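Local coordinates for DUF3845 domain-containing protein (Bacteroides thetaiotaomicron VPI-5482, PDB 3GF6) that is of unknown function but folds as an all-beta bacterial lipoprotein built from two antiparallel sheets, at residues 29-34 / 215-220; 55-60 / 83-88; 131-136 / 193-198. One frame throughout, in Å; residues are numbered along the deposited sequence.

Contact 1 (29-34 / 215-220)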
loop_
_atom_site.group_PDB
_atom_site.type_symbol
_atom_site.label_atom_id
_atom_site.label_comp_id
_atom_site.label_asym_id
_atom_site.label_seq_id
_atom_site.Cartn_x
_atom_site.Cartn_y
_atom_site.Cartn_z
ATOM N N VAL A 29 -15.247 -1.205 18.645
ATOM C CA VAL A 29 -15.872 -0.132 17.865
ATOM C C VAL A 29 -15.211 -0.052 16.501
ATOM O O VAL A 29 -13.966 0.075 16.398
ATOM C CB VAL A 29 -15.761 1.235 18.590
ATOM C CG1 VAL A 29 -16.342 2.384 17.727
ATOM C CG2 VAL A 29 -16.455 1.146 19.944
ATOM N N LEU A 30 -16.024 -0.137 15.453
ATOM C CA LEU A 30 -15.545 0.077 14.098
ATOM C C LEU A 30 -15.345 1.560 13.901
ATOM O O LEU A 30 -16.302 2.315 14.005
ATOM C CB LEU A 30 -16.542 -0.437 13.040
ATOM C CG LEU A 30 -16.143 -0.288 11.558
ATOM C CD1 LEU A 30 -15.093 -1.286 11.159
ATOM C CD2 LEU A 30 -17.388 -0.432 10.629
ATOM N N VAL A 31 -14.110 1.990 13.636
ATOM C CA VAL A 31 -13.832 3.423 13.499
ATOM C C VAL A 31 -13.543 3.822 12.068
ATOM O O VAL A 31 -13.606 4.989 11.728
ATOM C CB VAL A 31 -12.724 3.919 14.459
ATOM C CG1 VAL A 31 -13.261 3.866 15.946
ATOM C CG2 VAL A 31 -11.397 3.182 14.308
ATOM N N ALA A 32 -13.231 2.858 11.231
ATOM C CA ALA A 32 -13.081 3.126 9.794
ATOM C C ALA A 32 -13.347 1.820 9.022
ATOM O O ALA A 32 -12.993 0.695 9.471
ATOM C CB ALA A 32 -11.687 3.718 9.441
ATOM N N ARG A 33 -14.008 1.992 7.893
ATOM C CA ARG A 33 -14.298 0.911 6.958
ATOM C C ARG A 33 -14.516 1.486 5.580
ATOM O O ARG A 33 -15.301 2.441 5.390
ATOM C CB ARG A 33 -15.530 0.109 7.401
ATOM C CG ARG A 33 -16.079 -0.871 6.326
ATOM C CD ARG A 33 -17.112 -1.839 6.901
ATOM N NE ARG A 33 -17.594 -2.702 5.831
ATOM C CZ ARG A 33 -18.776 -2.613 5.233
ATOM N NH1 ARG A 33 -19.675 -1.710 5.607
ATOM N NH2 ARG A 33 -19.064 -3.455 4.250
ATOM N N SER A 34 -13.781 0.914 4.627
ATOM C CA SER A 34 -13.973 1.177 3.207
ATOM C C SER A 34 -14.073 -0.147 2.453
ATOM O O SER A 34 -13.478 -1.154 2.850
ATOM C CB SER A 34 -12.838 2.039 2.634
ATOM O OG SER A 34 -11.586 1.366 2.670
ATOM N N PHE A 215 -11.083 -2.524 3.720
ATOM C CA PHE A 215 -10.249 -2.149 4.842
ATOM C C PHE A 215 -11.140 -1.818 6.004
ATOM O O PHE A 215 -12.049 -1.024 5.848
ATOM C CB PHE A 215 -9.427 -0.911 4.463
ATOM C CG PHE A 215 -8.621 -0.375 5.589
ATOM C CD1 PHE A 215 -7.360 -0.897 5.848
ATOM C CD2 PHE A 215 -9.145 0.571 6.462
ATOM C CE1 PHE A 215 -6.619 -0.424 6.932
ATOM C CE2 PHE A 215 -8.422 1.023 7.553
ATOM C CZ PHE A 215 -7.163 0.540 7.784
ATOM N N GLU A 216 -10.862 -2.399 7.180
ATOM C CA GLU A 216 -11.593 -2.140 8.424
ATOM C C GLU A 216 -10.628 -1.895 9.556
ATOM O O GLU A 216 -9.613 -2.587 9.657
ATOM C CB GLU A 216 -12.478 -3.313 8.838
ATOM C CG GLU A 216 -13.538 -3.618 7.834
ATOM C CD GLU A 216 -14.385 -4.834 8.175
ATOM O OE1 GLU A 216 -14.099 -5.556 9.140
ATOM O OE2 GLU A 216 -15.367 -5.052 7.453
ATOM N N LEU A 217 -10.981 -0.946 10.417
ATOM C CA LEU A 217 -10.203 -0.595 11.598
ATOM C C LEU A 217 -11.129 -0.540 12.832
ATOM O O LEU A 217 -12.141 0.171 12.829
ATOM C CB LEU A 217 -9.521 0.759 11.425
ATOM C CG LEU A 217 -8.636 1.251 12.579
ATOM C CD1 LEU A 217 -7.445 0.305 12.866
ATOM C CD2 LEU A 217 -8.121 2.675 12.255
ATOM N N TYR A 218 -10.758 -1.296 13.854
ATOM C CA TYR A 218 -11.465 -1.359 15.114
ATOM C C TYR A 218 -10.628 -0.765 16.237
ATOM O O TYR A 218 -9.414 -0.977 16.286
ATOM C CB TYR A 218 -11.790 -2.824 15.471
ATOM C CG TYR A 218 -12.698 -3.475 14.468
ATOM C CD1 TYR A 218 -12.189 -4.067 13.307
ATOM C CD2 TYR A 218 -14.090 -3.442 14.643
ATOM C CE1 TYR A 218 -13.047 -4.637 12.355
ATOM C CE2 TYR A 218 -14.939 -4.010 13.704
ATOM C CZ TYR A 218 -14.410 -4.597 12.568
ATOM O OH TYR A 218 -15.245 -5.164 11.653
ATOM N N GLU A 219 -11.291 -0.050 17.149
ATOM C CA GLU A 219 -10.757 0.220 18.463
ATOM C C GLU A 219 -11.189 -0.958 19.351
ATOM O O GLU A 219 -12.365 -1.279 19.402
ATOM C CB GLU A 219 -11.306 1.508 19.048
ATOM C CG GLU A 219 -10.810 2.773 18.448
ATOM C CD GLU A 219 -11.364 4.021 19.149
ATOM O OE1 GLU A 219 -12.031 3.894 20.203
ATOM O OE2 GLU A 219 -11.179 5.131 18.604
ATOM N N GLN A 220 -10.241 -1.628 19.996
ATOM C CA GLN A 220 -10.554 -2.775 20.859
ATOM C C GLN A 220 -11.055 -2.364 22.236
ATOM O O GLN A 220 -10.496 -1.460 22.845
ATOM C CB GLN A 220 -9.316 -3.662 21.037
ATOM C CG GLN A 220 -8.837 -4.250 19.760
ATOM C CD GLN A 220 -7.530 -5.029 19.872
ATOM O OE1 GLN A 220 -6.742 -5.003 18.949
ATOM N NE2 GLN A 220 -7.336 -5.765 20.963
HETATM O O HOH W 1 -15.744 -4.493 4.665
#
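Leu30 lays its CD1 methyl over one face of the Tyr218 ring where strands 29-34 and 215-219 run antiparallel around a classic beta bulge. The methyl stands 3.9 Å from the centroid of that ring, displaced toward the rim at CZ and CE2, so this is a CH-pi contact off the ring centre. On the same face of the sheet, Arg33 and Glu216 lie side by side and point the same way. Arg33 CG is anti to the backbone N (chi1 168°) and the chain stays extended to NE, alongside CG of Glu216. The guanidinium and carboxylate planes are turned 76° apart, and Arg33 NE reaches Glu216 OE2 at 3.6 Å, a long salt bridge. Water 1 spans it, taking the N-H of Arg33 NE at 2.8 Å in the guanidinium plane and donating to Glu216 OE2. The other end of the guanidinium, NH1, pairs with Asp69. At the bulge, Leu217 O accepts Val31 N at 2.8 Å and, more weakly, Ala32 N at 3.3 Å. The extra residue brings Val31 CG2 obliquely across Leu217, 3.8 Å from its CG. Ala32, Ser34, Phe215 and Leu217 face the other way; there Leu217 packs on Val114 of the adjoining strand 112-123 and on Tyr103, while Ser34 OG is bonded to Asn65. Back on the Leu30 face, Tyr218 OH donates to Glu216 OE1 at 2.8 Å, approaching from above the carboxylate, 58° out of its plane.

Contact 2 (55-60 / 83-88)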
loop_
_atom_site.group_PDB
_atom_site.type_symbol
_atom_site.label_atom_id
_atom_site.label_comp_id
_atom_site.label_asym_id
_atom_site.label_seq_id
_atom_site.Cartn_x
_atom_site.Cartn_y
_atom_site.Cartn_z
ATOM N N GLY A 55 15.136 4.835 -17.846
ATOM C CA GLY A 55 15.338 3.485 -17.322
ATOM C C GLY A 55 14.819 3.137 -15.932
ATOM O O GLY A 55 14.962 1.987 -15.512
ATOM N N LYS A 56 14.273 4.097 -15.205
ATOM C CA LYS A 56 13.818 3.840 -13.838
ATOM C C LYS A 56 12.621 4.701 -13.447
ATOM O O LYS A 56 12.618 5.907 -13.688
ATOM C CB LYS A 56 14.981 4.125 -12.887
ATOM C CG LYS A 56 14.788 3.727 -11.453
ATOM C CD LYS A 56 16.150 3.997 -10.753
ATOM C CE LYS A 56 16.070 4.221 -9.273
ATOM N NZ LYS A 56 17.414 4.844 -8.852
ATOM N N LEU A 57 11.629 4.060 -12.851
ATOM C CA LEU A 57 10.458 4.754 -12.294
ATOM C C LEU A 57 10.122 4.207 -10.906
ATOM O O LEU A 57 9.618 3.077 -10.783
ATOM C CB LEU A 57 9.272 4.599 -13.237
ATOM C CG LEU A 57 9.419 5.114 -14.674
ATOM C CD1 LEU A 57 8.273 4.533 -15.526
ATOM C CD2 LEU A 57 9.418 6.635 -14.712
ATOM N N THR A 58 10.358 5.026 -9.891
ATOM C CA THR A 58 10.084 4.663 -8.484
ATOM C C THR A 58 8.834 5.431 -8.056
ATOM O O THR A 58 8.792 6.679 -8.159
ATOM C CB THR A 58 11.253 4.995 -7.600
ATOM O OG1 THR A 58 12.452 4.439 -8.167
ATOM C CG2 THR A 58 10.982 4.429 -6.198
ATOM N N PHE A 59 7.803 4.708 -7.601
ATOM C CA PHE A 59 6.550 5.354 -7.204
ATOM C C PHE A 59 5.802 4.575 -6.188
ATOM O O PHE A 59 6.091 3.385 -5.973
ATOM C CB PHE A 59 5.647 5.683 -8.413
ATOM C CG PHE A 59 5.352 4.518 -9.296
ATOM C CD1 PHE A 59 4.327 3.617 -9.008
ATOM C CD2 PHE A 59 6.107 4.304 -10.421
ATOM C CE1 PHE A 59 4.116 2.500 -9.864
ATOM C CE2 PHE A 59 5.874 3.220 -11.261
ATOM C CZ PHE A 59 4.870 2.341 -10.988
HETATM N N MSE A 60 4.873 5.256 -5.505
HETATM C CA MSE A 60 4.072 4.591 -4.533
HETATM C C MSE A 60 2.588 4.836 -4.787
HETATM O O MSE A 60 2.205 5.754 -5.515
HETATM C CB MSE A 60 4.484 4.978 -3.098
HETATM C CG MSE A 60 4.249 6.367 -2.808
HETATM SE SE MSE A 60 2.520 6.675 -1.934
HETATM C CE MSE A 60 3.138 8.475 -1.537
ATOM N N LEU A 83 -1.202 7.290 -7.668
ATOM C CA LEU A 83 0.226 7.039 -7.841
ATOM C C LEU A 83 0.999 8.350 -7.709
ATOM O O LEU A 83 0.652 9.371 -8.343
ATOM C CB LEU A 83 0.429 6.477 -9.249
ATOM C CG LEU A 83 1.812 6.102 -9.781
ATOM C CD1 LEU A 83 1.682 5.054 -10.874
ATOM C CD2 LEU A 83 2.697 7.325 -10.242
ATOM N N THR A 84 2.093 8.289 -6.979
ATOM C CA THR A 84 2.928 9.444 -6.700
ATOM C C THR A 84 4.360 9.054 -6.967
ATOM O O THR A 84 4.824 8.085 -6.405
ATOM C CB THR A 84 2.810 9.866 -5.203
ATOM O OG1 THR A 84 1.463 10.239 -4.912
ATOM C CG2 THR A 84 3.720 11.092 -4.918
HETATM N N MSE A 85 5.071 9.836 -7.795
HETATM C CA MSE A 85 6.499 9.619 -7.985
HETATM C C MSE A 85 7.361 9.919 -6.758
HETATM O O MSE A 85 7.048 10.807 -5.953
HETATM C CB MSE A 85 7.011 10.499 -9.103
HETATM C CG MSE A 85 6.328 10.298 -10.464
HETATM SE SE MSE A 85 6.398 8.500 -11.175
HETATM C CE MSE A 85 8.345 8.289 -11.265
ATOM N N SER A 86 8.473 9.186 -6.661
ATOM C CA SER A 86 9.501 9.485 -5.668
ATOM C C SER A 86 10.150 10.806 -5.997
ATOM O O SER A 86 9.874 11.431 -7.041
ATOM C CB SER A 86 10.561 8.388 -5.605
ATOM O OG SER A 86 11.481 8.484 -6.660
ATOM N N LEU A 87 11.025 11.255 -5.098
ATOM C CA LEU A 87 11.590 12.612 -5.221
ATOM C C LEU A 87 12.452 12.795 -6.478
ATOM O O LEU A 87 12.523 13.902 -7.047
ATOM C CB LEU A 87 12.410 12.957 -4.000
ATOM C CG LEU A 87 11.622 13.387 -2.765
ATOM C CD1 LEU A 87 12.569 13.323 -1.527
ATOM C CD2 LEU A 87 11.057 14.763 -2.948
ATOM N N GLY A 88 13.104 11.732 -6.922
ATOM C CA GLY A 88 13.788 11.771 -8.217
ATOM C C GLY A 88 14.338 10.439 -8.670
ATOM O O GLY A 88 14.171 9.420 -7.993
HETATM O O HOH W 2 14.093 6.746 -7.299
HETATM O O HOH W 3 0.246 8.056 -4.201
#
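Met60 O is gripped from three directions: Thr84 N donates to it at 2.9 Å, Leu83 CA makes a C-H...O contact, and water 3 donates a longer bond. The same water lies 2.6 Å from Thr84 OG1, which links the carbonyl to the hydroxyl of its partner residue. Met60 N returns a bond to Thr84 O at 3.0 Å, making Met60 and Thr84 an antiparallel hydrogen-bonded pair whose side chains lie side by side and point the same way. The next residues, Phe59 and Met85, form a non-hydrogen-bonded pair, and their side chains leave by the opposite face of the sheet. There Leu83 crosses the Phe59 ring obliquely and sets its CD1 over one face, 3.5 Å from the ring atom CD1 of Phe59, in a CH-pi contact offset toward the rim. Met85, a selenomethionine like Met60, brings its selenium obliquely to the same ring, with SE 5.3 Å from the Phe59 centroid, a Met-aromatic contact. A bend at chi3 (-59°) turns Met85 CE back toward Thr58 O and the CD2 methyl of Leu57. Beyond the strand, Ser86 N donates to Thr58 O at 2.9 Å, and water 2 lies between Thr58 OG1 (3.0 Å) and Gly88 O (2.8 Å), within bonding distance of both. Thr58 OG1 is also bonded to Asn195, on the next strand of this sheet, and Ser86 OG to Tyr48. Phe59 and Leu83 pack on Val205 of the second sheet. The Phe59, Leu83 and Met85 side is thus apolar and meets the other half of the sandwich, whereas the Thr84 side is mixed, the Met60 methyl lying beside a threonine whose hydroxyl is bonded to water.

Contact 3 (131-136 / 193-198)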
loop_
_atom_site.group_PDB
_atom_site.type_symbol
_atom_site.label_atom_id
_atom_site.label_comp_id
_atom_site.label_asym_id
_atom_site.label_seq_id
_atom_site.Cartn_x
_atom_site.Cartn_y
_atom_site.Cartn_z
ATOM N N ILE A 131 8.862 -5.017 -13.512
ATOM C CA ILE A 131 8.718 -4.687 -12.128
ATOM C C ILE A 131 10.011 -5.147 -11.406
ATOM O O ILE A 131 10.265 -6.355 -11.267
ATOM C CB ILE A 131 7.475 -5.373 -11.512
ATOM C CG1 ILE A 131 6.188 -4.911 -12.210
ATOM C CG2 ILE A 131 7.427 -5.130 -9.979
ATOM C CD1 ILE A 131 4.975 -5.831 -12.014
ATOM N N ASP A 132 10.827 -4.186 -10.973
ATOM C CA ASP A 132 12.030 -4.430 -10.153
ATOM C C ASP A 132 11.642 -4.916 -8.762
ATOM O O ASP A 132 12.125 -5.925 -8.287
ATOM C CB ASP A 132 12.857 -3.135 -10.049
ATOM C CG ASP A 132 14.101 -3.279 -9.177
ATOM O OD1 ASP A 132 14.820 -4.292 -9.309
ATOM O OD2 ASP A 132 14.342 -2.411 -8.324
ATOM N N TYR A 133 10.774 -4.171 -8.100
ATOM C CA TYR A 133 10.187 -4.631 -6.844
ATOM C C TYR A 133 8.791 -4.067 -6.681
ATOM O O TYR A 133 8.446 -3.041 -7.287
ATOM C CB TYR A 133 11.090 -4.288 -5.651
ATOM C CG TYR A 133 11.089 -2.822 -5.194
ATOM C CD1 TYR A 133 10.049 -2.309 -4.417
ATOM C CD2 TYR A 133 12.161 -1.997 -5.463
ATOM C CE1 TYR A 133 10.046 -0.970 -4.037
ATOM C CE2 TYR A 133 12.199 -0.675 -5.029
ATOM C CZ TYR A 133 11.134 -0.161 -4.329
ATOM O OH TYR A 133 11.171 1.147 -3.864
ATOM N N VAL A 134 7.990 -4.751 -5.878
ATOM C CA VAL A 134 6.653 -4.300 -5.503
ATOM C C VAL A 134 6.303 -4.920 -4.158
ATOM O O VAL A 134 6.471 -6.128 -3.965
ATOM C CB VAL A 134 5.564 -4.631 -6.563
ATOM C CG1 VAL A 134 5.584 -6.117 -7.015
ATOM C CG2 VAL A 134 4.165 -4.267 -6.054
ATOM N N TYR A 135 5.813 -4.111 -3.243
ATOM C CA TYR A 135 5.307 -4.628 -1.985
ATOM C C TYR A 135 4.190 -3.797 -1.380
ATOM O O TYR A 135 4.138 -2.587 -1.602
ATOM C CB TYR A 135 6.416 -4.790 -0.971
ATOM C CG TYR A 135 7.100 -3.559 -0.420
ATOM C CD1 TYR A 135 8.103 -2.905 -1.129
ATOM C CD2 TYR A 135 6.797 -3.093 0.836
ATOM C CE1 TYR A 135 8.794 -1.835 -0.553
ATOM C CE2 TYR A 135 7.459 -2.005 1.398
ATOM C CZ TYR A 135 8.447 -1.388 0.695
ATOM O OH TYR A 135 9.131 -0.392 1.289
ATOM N N ALA A 136 3.314 -4.472 -0.614
ATOM C CA ALA A 136 2.211 -3.854 0.139
ATOM C C ALA A 136 2.620 -3.759 1.598
ATOM O O ALA A 136 3.239 -4.686 2.144
ATOM C CB ALA A 136 0.873 -4.636 -0.026
ATOM N N PHE A 193 4.607 0.127 -2.541
ATOM C CA PHE A 193 5.871 0.731 -2.950
ATOM C C PHE A 193 6.429 -0.066 -4.136
ATOM O O PHE A 193 6.473 -1.314 -4.065
ATOM C CB PHE A 193 6.843 0.760 -1.744
ATOM C CG PHE A 193 6.400 1.695 -0.649
ATOM C CD1 PHE A 193 6.627 3.054 -0.731
ATOM C CD2 PHE A 193 5.804 1.216 0.479
ATOM C CE1 PHE A 193 6.172 3.906 0.224
ATOM C CE2 PHE A 193 5.373 2.065 1.468
ATOM C CZ PHE A 193 5.612 3.423 1.372
ATOM N N ILE A 194 6.728 0.640 -5.232
ATOM C CA ILE A 194 7.076 0.029 -6.516
ATOM C C ILE A 194 8.321 0.662 -7.120
ATOM O O ILE A 194 8.555 1.863 -6.974
ATOM C CB ILE A 194 5.881 0.135 -7.535
ATOM C CG1 ILE A 194 4.700 -0.674 -7.045
ATOM C CG2 ILE A 194 6.302 -0.379 -8.973
ATOM C CD1 ILE A 194 3.355 -0.181 -7.642
ATOM N N ASN A 195 9.126 -0.131 -7.829
ATOM C CA ASN A 195 10.127 0.427 -8.717
ATOM C C ASN A 195 10.096 -0.358 -10.026
ATOM O O ASN A 195 10.029 -1.564 -10.002
ATOM C CB ASN A 195 11.548 0.358 -8.152
ATOM C CG ASN A 195 12.562 1.047 -9.068
ATOM O OD1 ASN A 195 12.345 2.194 -9.483
ATOM N ND2 ASN A 195 13.637 0.329 -9.447
ATOM N N LEU A 196 10.073 0.338 -11.142
ATOM C CA LEU A 196 10.223 -0.328 -12.454
ATOM C C LEU A 196 11.582 -0.020 -13.057
ATOM O O LEU A 196 12.091 1.086 -12.941
ATOM C CB LEU A 196 9.161 0.149 -13.445
ATOM C CG LEU A 196 7.716 0.255 -12.952
ATOM C CD1 LEU A 196 6.786 0.881 -14.039
ATOM C CD2 LEU A 196 7.183 -1.098 -12.491
ATOM N N ALA A 197 12.154 -1.024 -13.719
ATOM C CA ALA A 197 13.394 -0.888 -14.485
ATOM C C ALA A 197 13.056 -1.156 -15.936
ATOM O O ALA A 197 12.248 -2.028 -16.247
ATOM C CB ALA A 197 14.474 -1.873 -13.940
ATOM N N GLY A 198 13.626 -0.366 -16.851
ATOM C CA GLY A 198 13.255 -0.452 -18.254
ATOM C C GLY A 198 14.179 0.333 -19.171
ATOM O O GLY A 198 15.294 0.706 -18.796
HETATM O O HOH W 4 8.757 2.993 -4.050
#
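Chi1 sets CG between the backbone N and the carbonyl carbon in both Tyr133 (76°) and Tyr135 (68°); the Tyr133 ring lies against Asn195 and the Tyr135 ring against Phe193. The Tyr133 ring has the Asn195 backbone N above its centre and Ile194 C nearer its rim, and its CE2 comes within 3.4 Å of Asn195 CB. Phe193 CB sits over one face of the Tyr135 ring, 3.5 Å from CE1 of that tyrosine, while the two aromatic rings themselves meet obliquely. The Tyr133 hydroxyl reaches across to water 4, with OH 3.0 Å from it, and this water donates to Ile194 O. An alanine at Tyr133 would probably leave the backbone of Ile194 and Asn195 without its aromatic cover and water 4 without its phenolic partner. Segments 131-136 and 193-198 are antiparallel neighbours in one sheet of the sandwich, and a classic beta bulge interrupts their pairing between Ile131 and Tyr133. Asn195 O accepts Asp132 N at 2.9 Å and, weakly, Tyr133 N at 3.3 Å, just where the chain turns a corner at Asp132. The side chains of these residues are bonded too: Asn195 ND2 donates to Asp132 OD2 at 3.0 Å, nearly straight, on the anti side of the carboxylate but 34° out of its plane, with the two flat groups almost perpendicular. Asp132 OD2 is shared with Tyr7 OH, and Asn195 OD1 is taken by Thr58, so both ends of this buried amide are engaged. On the opposite face, Val134 and Ile194 lie side by side, with Val134 CG2 3.8 Å from Ile194 CG1, and both touch Leu122 of the second sheet. Farther along that face, Leu196 CD2 packs against Ile131 CG1.

From the N terminus, strand 29-35 opens contact 1, which closes only when the last strand, 203-219, returns beside it; the other two contacts are nested within that long loop. Contact 2 closes first, bringing residues 83-88 back to 55-60, and contact 3 follows in series, joining 131-136 to 193-198. Contacts 2 and 3 belong to the same sheet, their centres 9 Å apart: Leu196 N meets Leu57 O at 2.8 Å, since strands 56-62 and 187-198 are neighbours. Contact 1 lies in the second sheet, across the chain's centre, its centre about 30 Å from that of contact 3. Strand 203-219 directly follows 187-198, so the chain passes from one sheet to the other between them.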